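Side-chain contacts in probable alginate O-acetylase AlgJ (Pseudomonas putida, PDB 4O8V), which probably adds acetyl groups to mannuronate residues of alginate, acting in the periplasm together with AlgI and AlgF: residues V11-G14 against W18-S21; Q87-A92 against A99-A104. All blocks are in the same frame, centred on the assembly; numbering follows the deposited sequence.

Interaction 1 of 2, residues V11-G14 against W18-S21; sequences VVLG and WLFS
L19 overlaps two side chains of the strand across from it. Its CD2 methyl lies 3.6 Å from CD2 of L13, and these two leucines run side by side, pointing the same way. V11 reaches the same leucine obliquely. Its CG2, anti to the backbone N, lies 3.9 Å from CB of L19. The other face of the hairpin carries V12 and F20. Their CB atoms are 4.4 Å apart, and the F20 ring extends from there towards the turn. CG of F20 sits beside the backbone N (chi1 -62°), which brings the ring edge up to G14, with CE2 4.1 Å from G14 CA, near the ring plane. G14 has no side chain, and the ring edge lies close to where a CB would be.

Backbone hydrogen bonds hold the two strands together. V12 and F20 form a hydrogen-bonded antiparallel pair with two short bonds. V12 N gives to F20 O at 2.8 Å, with 167° at the hydrogen. F20 N gives back to V12 O at 2.8 Å. Near the turn, G14 N donates to W18 O at 2.8 Å. A water also donates to W18 O, so two donors grip this oxygen.

The W18 ring leads away from the hairpin and stacks on Y71. K64 forms a cation-pi contact with the F20 ring and a hydrogen bond to L19 O. This is a short beta hairpin laid against helix 64-67, and its L19 side chain lies about 8 Å from that of D120, an active-site residue by similarity.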
ATOM      1  N   VAL A  11      -1.744  19.062  -3.252  1.00 35.79           N
ATOM      2  CA  VAL A  11      -1.855  18.446  -4.568  1.00 34.29           C
ATOM      3  C   VAL A  11      -0.934  19.155  -5.569  1.00 35.64           C
ATOM      4  O   VAL A  11      -0.673  20.356  -5.441  1.00 41.32           O
ATOM      5  CB  VAL A  11      -3.343  18.450  -5.047  1.00 28.76           C
ATOM      6  CG1 VAL A  11      -3.945  19.823  -4.914  1.00 36.17           C
ATOM      7  CG2 VAL A  11      -3.468  17.943  -6.487  1.00 28.17           C
ATOM      8  N   VAL A  12      -0.401  18.399  -6.525  1.00 29.88           N
ATOM      9  CA  VAL A  12       0.437  18.926  -7.599  1.00 29.82           C
ATOM     10  C   VAL A  12      -0.259  18.678  -8.931  1.00 31.63           C
ATOM     11  O   VAL A  12      -0.799  17.592  -9.172  1.00 33.37           O
ATOM     12  CB  VAL A  12       1.844  18.275  -7.600  1.00 35.65           C
ATOM     13  CG1 VAL A  12       2.713  18.839  -8.717  1.00 37.53           C
ATOM     14  CG2 VAL A  12       2.524  18.477  -6.245  1.00 35.86           C
ATOM     15  N   LEU A  13      -0.294  19.699  -9.780  1.00 30.88           N
ATOM     16  CA  LEU A  13      -0.929  19.548 -11.084  1.00 32.34           C
ATOM     17  C   LEU A  13       0.014  18.898 -12.066  1.00 35.09           C
ATOM     18  O   LEU A  13       1.169  19.298 -12.164  1.00 38.70           O
ATOM     19  CB  LEU A  13      -1.362  20.910 -11.638  1.00 35.86           C
ATOM     20  CG  LEU A  13      -2.287  21.760 -10.791  1.00 37.35           C
ATOM     21  CD1 LEU A  13      -2.547  23.089 -11.532  1.00 42.06           C
ATOM     22  CD2 LEU A  13      -3.571  21.033 -10.496  1.00 39.36           C
ATOM     23  N   GLY A  14      -0.478  17.902 -12.798  1.00 31.11           N
ATOM     24  CA  GLY A  14       0.263  17.313 -13.900  1.00 29.78           C
ATOM     25  C   GLY A  14      -0.330  17.700 -15.249  1.00 34.18           C
ATOM     26  O   GLY A  14      -1.145  18.625 -15.326  1.00 34.76           O
ATOM     27  N   TRP A  18      -4.133  15.405 -14.945  1.00 25.62           N
ATOM     28  CA  TRP A  18      -3.672  14.474 -13.896  1.00 24.55           C
ATOM     29  C   TRP A  18      -3.343  15.274 -12.619  1.00 23.51           C
ATOM     30  O   TRP A  18      -2.864  16.406 -12.710  1.00 26.93           O
ATOM     31  CB  TRP A  18      -2.427  13.708 -14.369  1.00 26.16           C
ATOM     32  CG  TRP A  18      -2.746  12.496 -15.207  1.00 27.22           C
ATOM     33  CD1 TRP A  18      -3.228  12.466 -16.496  1.00 26.15           C
ATOM     34  CD2 TRP A  18      -2.617  11.143 -14.795  1.00 27.72           C
ATOM     35  NE1 TRP A  18      -3.429  11.154 -16.891  1.00 28.04           N
ATOM     36  CE2 TRP A  18      -3.037  10.331 -15.868  1.00 27.79           C
ATOM     37  CE3 TRP A  18      -2.175  10.532 -13.613  1.00 30.19           C
ATOM     38  CZ2 TRP A  18      -3.049   8.928 -15.786  1.00 33.68           C
ATOM     39  CZ3 TRP A  18      -2.180   9.143 -13.540  1.00 28.68           C
ATOM     40  CH2 TRP A  18      -2.612   8.363 -14.617  1.00 30.78           C
ATOM     41  N   LEU A  19      -3.576  14.675 -11.455  1.00 25.30           N
ATOM     42  CA  LEU A  19      -3.255  15.279 -10.159  1.00 24.43           C
ATOM     43  C   LEU A  19      -2.337  14.346  -9.399  1.00 27.56           C
ATOM     44  O   LEU A  19      -2.493  13.151  -9.500  1.00 25.01           O
ATOM     45  CB  LEU A  19      -4.516  15.499  -9.336  1.00 24.44           C
ATOM     46  CG  LEU A  19      -5.603  16.329  -9.998  1.00 26.24           C
ATOM     47  CD1 LEU A  19      -6.831  16.367  -9.069  1.00 25.99           C
ATOM     48  CD2 LEU A  19      -5.074  17.724 -10.255  1.00 28.52           C
ATOM     49  N   PHE A  20      -1.423  14.885  -8.605  1.00 24.75           N
ATOM     50  CA  PHE A  20      -0.572  14.041  -7.760  1.00 27.56           C
ATOM     51  C   PHE A  20      -0.613  14.539  -6.321  1.00 29.09           C
ATOM     52  O   PHE A  20      -0.898  15.715  -6.073  1.00 29.74           O
ATOM     53  CB  PHE A  20       0.873  14.039  -8.262  1.00 27.39           C
ATOM     54  CG  PHE A  20       1.054  13.472  -9.654  1.00 26.84           C
ATOM     55  CD1 PHE A  20       1.293  12.125  -9.843  1.00 25.37           C
ATOM     56  CD2 PHE A  20       1.019  14.297 -10.769  1.00 30.19           C
ATOM     57  CE1 PHE A  20       1.484  11.600 -11.142  1.00 26.25           C
ATOM     58  CE2 PHE A  20       1.199  13.779 -12.069  1.00 30.08           C
ATOM     59  CZ  PHE A  20       1.433  12.429 -12.247  1.00 31.42           C
ATOM     60  N   SER A  21      -0.346  13.638  -5.373  1.00 27.42           N
ATOM     61  CA  SER A  21      -0.133  14.028  -3.977  1.00 27.81           C
ATOM     62  C   SER A  21       1.204  14.727  -3.827  1.00 26.57           C
ATOM     63  O   SER A  21       2.220  14.206  -4.295  1.00 30.12           O
ATOM     64  CB  SER A  21      -0.140  12.804  -3.057  1.00 26.44           C
ATOM     65  OG  SER A  21       0.310  13.190  -1.768  1.00 29.32           O
TER
HETATM   66  O   HOH W   1      -4.000  18.958 -13.626  1.00 38.83           O

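Interaction 2 of 2, residues Q87-A92 against A99-A104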
ATOM      1  N   GLN A  87      15.749   2.486  -2.732  1.00 33.61           N
ATOM      2  CA  GLN A  87      16.401   2.481  -1.426  1.00 34.27           C
ATOM      3  C   GLN A  87      15.545   1.806  -0.355  1.00 28.93           C
ATOM      4  O   GLN A  87      16.086   1.171   0.553  1.00 31.88           O
ATOM      5  CB  GLN A  87      16.762   3.912  -1.005  1.00 36.94           C
ATOM      6  CG  GLN A  87      17.910   4.521  -1.822  1.00 46.64           C
ATOM      7  CD  GLN A  87      19.244   3.753  -1.681  1.00 57.51           C
ATOM      8  OE1 GLN A  87      19.489   3.070  -0.677  1.00 59.38           O
ATOM      9  NE2 GLN A  87      20.102   3.870  -2.692  1.00 61.34           N
ATOM     10  N   PHE A  88      14.225   1.957  -0.446  1.00 24.61           N
ATOM     11  CA  PHE A  88      13.299   1.242   0.446  1.00 28.34           C
ATOM     12  C   PHE A  88      13.510  -0.275   0.266  1.00 28.20           C
ATOM     13  O   PHE A  88      13.689  -1.029   1.234  1.00 24.79           O
ATOM     14  CB  PHE A  88      11.851   1.646   0.136  1.00 25.29           C
ATOM     15  CG  PHE A  88      10.839   1.319   1.220  1.00 24.91           C
ATOM     16  CD1 PHE A  88      11.130   0.448   2.261  1.00 25.84           C
ATOM     17  CD2 PHE A  88       9.559   1.867   1.156  1.00 28.59           C
ATOM     18  CE1 PHE A  88      10.172   0.156   3.230  1.00 27.71           C
ATOM     19  CE2 PHE A  88       8.605   1.586   2.117  1.00 29.34           C
ATOM     20  CZ  PHE A  88       8.910   0.729   3.161  1.00 28.12           C
ATOM     21  N   HIS A  89      13.513  -0.725  -0.984  1.00 26.17           N
ATOM     22  CA  HIS A  89      13.744  -2.138  -1.242  1.00 25.77           C
ATOM     23  C   HIS A  89      15.112  -2.604  -0.736  1.00 27.65           C
ATOM     24  O   HIS A  89      15.217  -3.660  -0.124  1.00 30.10           O
ATOM     25  CB  HIS A  89      13.605  -2.449  -2.725  1.00 25.94           C
ATOM     26  CG  HIS A  89      12.211  -2.796  -3.120  1.00 26.86           C
ATOM     27  ND1 HIS A  89      11.653  -4.030  -2.854  1.00 25.89           N
ATOM     28  CD2 HIS A  89      11.244  -2.061  -3.727  1.00 28.85           C
ATOM     29  CE1 HIS A  89      10.413  -4.052  -3.311  1.00 28.64           C
ATOM     30  NE2 HIS A  89      10.137  -2.868  -3.839  1.00 30.65           N
ATOM     31  N   ALA A  90      16.148  -1.807  -0.978  1.00 26.91           N
ATOM     32  CA  ALA A  90      17.484  -2.165  -0.546  1.00 28.28           C
ATOM     33  C   ALA A  90      17.555  -2.274   0.978  1.00 28.77           C
ATOM     34  O   ALA A  90      18.184  -3.197   1.512  1.00 32.63           O
ATOM     35  CB  ALA A  90      18.503  -1.151  -1.051  1.00 31.64           C
ATOM     36  N   GLN A  91      16.929  -1.329   1.678  1.00 27.13           N
ATOM     37  CA  GLN A  91      16.978  -1.341   3.156  1.00 27.91           C
ATOM     38  C   GLN A  91      16.128  -2.469   3.742  1.00 31.29           C
ATOM     39  O   GLN A  91      16.483  -3.074   4.769  1.00 33.07           O
ATOM     40  CB  GLN A  91      16.512   0.001   3.728  1.00 32.42           C
ATOM     41  CG  GLN A  91      17.496   1.123   3.539  1.00 42.78           C
ATOM     42  CD  GLN A  91      18.531   1.154   4.631  1.00 53.55           C
ATOM     43  OE1 GLN A  91      18.509   0.333   5.559  1.00 56.62           O
ATOM     44  NE2 GLN A  91      19.443   2.111   4.542  1.00 59.00           N
ATOM     45  N   ALA A  92      15.012  -2.757   3.087  1.00 26.69           N
ATOM     46  CA  ALA A  92      14.174  -3.875   3.489  1.00 29.51           C
ATOM     47  C   ALA A  92      14.956  -5.168   3.375  1.00 31.50           C
ATOM     48  O   ALA A  92      14.840  -6.029   4.230  1.00 29.33           O
ATOM     49  CB  ALA A  92      12.918  -3.943   2.644  1.00 29.68           C
ATOM     50  N   ALA A  99      10.212  -8.401   0.401  1.00 28.39           N
ATOM     51  CA  ALA A  99       9.467  -7.325  -0.260  1.00 24.72           C
ATOM     52  C   ALA A  99       9.505  -7.499  -1.772  1.00 27.43           C
ATOM     53  O   ALA A  99      10.403  -6.990  -2.447  1.00 27.13           O
ATOM     54  CB  ALA A  99      10.028  -5.945   0.129  1.00 28.13           C
ATOM     55  N   PRO A 100       8.528  -8.233  -2.308  1.00 28.84           N
ATOM     56  CA  PRO A 100       8.464  -8.470  -3.755  1.00 28.94           C
ATOM     57  C   PRO A 100       8.345  -7.173  -4.547  1.00 27.26           C
ATOM     58  O   PRO A 100       7.736  -6.201  -4.103  1.00 26.15           O
ATOM     59  CB  PRO A 100       7.201  -9.326  -3.913  1.00 30.16           C
ATOM     60  CG  PRO A 100       7.038  -9.999  -2.554  1.00 31.48           C
ATOM     61  CD  PRO A 100       7.465  -8.944  -1.573  1.00 29.70           C
ATOM     62  N   ASP A 101       8.933  -7.166  -5.737  1.00 28.58           N
ATOM     63  CA  ASP A 101       8.893  -5.964  -6.559  1.00 28.28           C
ATOM     64  C   ASP A 101       7.530  -5.766  -7.213  1.00 29.71           C
ATOM     65  O   ASP A 101       7.077  -6.611  -7.980  1.00 33.69           O
ATOM     66  CB  ASP A 101       9.977  -6.026  -7.627  1.00 30.34           C
ATOM     67  CG  ASP A 101       9.999  -4.771  -8.485  1.00 41.24           C
ATOM     68  OD1 ASP A 101      10.554  -3.747  -8.044  1.00 48.12           O
ATOM     69  OD2 ASP A 101       9.430  -4.807  -9.583  1.00 42.57           O
ATOM     70  N   LEU A 102       6.871  -4.657  -6.901  1.00 25.17           N
ATOM     71  CA  LEU A 102       5.563  -4.358  -7.491  1.00 28.23           C
ATOM     72  C   LEU A 102       5.669  -3.368  -8.655  1.00 31.84           C
ATOM     73  O   LEU A 102       4.776  -3.284  -9.511  1.00 31.05           O
ATOM     74  CB  LEU A 102       4.610  -3.799  -6.446  1.00 27.46           C
ATOM     75  CG  LEU A 102       4.317  -4.702  -5.246  1.00 30.32           C
ATOM     76  CD1 LEU A 102       3.327  -3.973  -4.351  1.00 30.11           C
ATOM     77  CD2 LEU A 102       3.758  -6.047  -5.705  1.00 29.84           C
HETATM   78  N   MSE A 103       6.752  -2.601  -8.680  1.00 30.73           N
HETATM   79  CA  MSE A 103       6.931  -1.601  -9.731  1.00 30.36           C
HETATM   80  C   MSE A 103       7.021  -2.224 -11.138  1.00 30.97           C
HETATM   81  O   MSE A 103       6.321  -1.783 -12.050  1.00 30.01           O
HETATM   82  CB  MSE A 103       8.180  -0.770  -9.445  1.00 29.72           C
HETATM   83  CG  MSE A 103       8.742  -0.047 -10.632  1.00 38.80           C
HETATM   84 SE   MSE A 103       7.987   1.723 -10.619  1.00 63.38          SE
ATOM     85  N   ALA A 104       7.865  -3.242 -11.328  1.00 32.66           N
ATOM     86  CA  ALA A 104       8.006  -3.822 -12.672  1.00 33.73           C
ATOM     87  C   ALA A 104       6.669  -4.377 -13.214  1.00 35.05           C
ATOM     88  O   ALA A 104       6.289  -4.046 -14.341  1.00 35.42           O
ATOM     89  CB  ALA A 104       9.087  -4.898 -12.692  1.00 33.55           C
TER
HETATM   90  O   HOH W   2       7.320  -3.240  -4.361  1.00 24.70           O
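This is a buried contact between a helix and a loop, built round one histidine ring. H89, on helix 84-94, points its ring at residues 99-101, which lead into helix 103-109. The ring meets the loop at its edge. CE1 lies 3.1 Å from A99 O and 3.5 Å from P100 O, both near the ring plane. CB of H89 already points toward the loop, and the ring continues from there (chi1 -89°). The CB methyl of A99 is 3.9 Å from H89 ND1. It also meets CB of A92, one helical turn further on, at 4.3 Å.

A water extends the grip of the histidine. It lies in the ring plane, 2.9 Å from H89 NE2. It accepts a hydrogen bond from L102 N at 2.9 Å and can also donate to P100 O. Through this water the ring is linked to the backbone on both sides of D101. An alanine in place of H89 would probably leave this water without its ring partner and open a gap beside A99 O.

D101 turns its carboxylate to the following helix. OD2 accepts from A104 N at 2.8 Å, on the syn side, in a capping bond. Its OD1 is hydrogen-bonded to Y85 OH, and the Y85 ring also meets that of H89 edge-to-face.

The contact sits beside strand 55-61 of the parallel sheet. I60 touches H89 and V57 touches P100. Helix 125-141 packs on P100 and L102, while helix 31-51 lies against other residues of helix 84-94, F88 and Q91.

Interactions 1 and 2 fall in the same SGNH hydrolase-like domain but share no element. Their centres are 24 Å apart, and their nearest atoms are about 12 Å apart. Interaction 2 is buried beside the parallel sheet. Interaction 1 is only partly buried and lies further from the centre of the chain. Its chemistry is that of paired strands: direct backbone hydrogen bonds, with apolar side chains on both faces. Contact 87-92 with 99-104 has no clear direct hydrogen bond between its segments. It relies on a ring edge, two alanine methyls and a bridging water. Interaction 1 comes near the probable catalytic residues, whereas interaction 2 lies away from them.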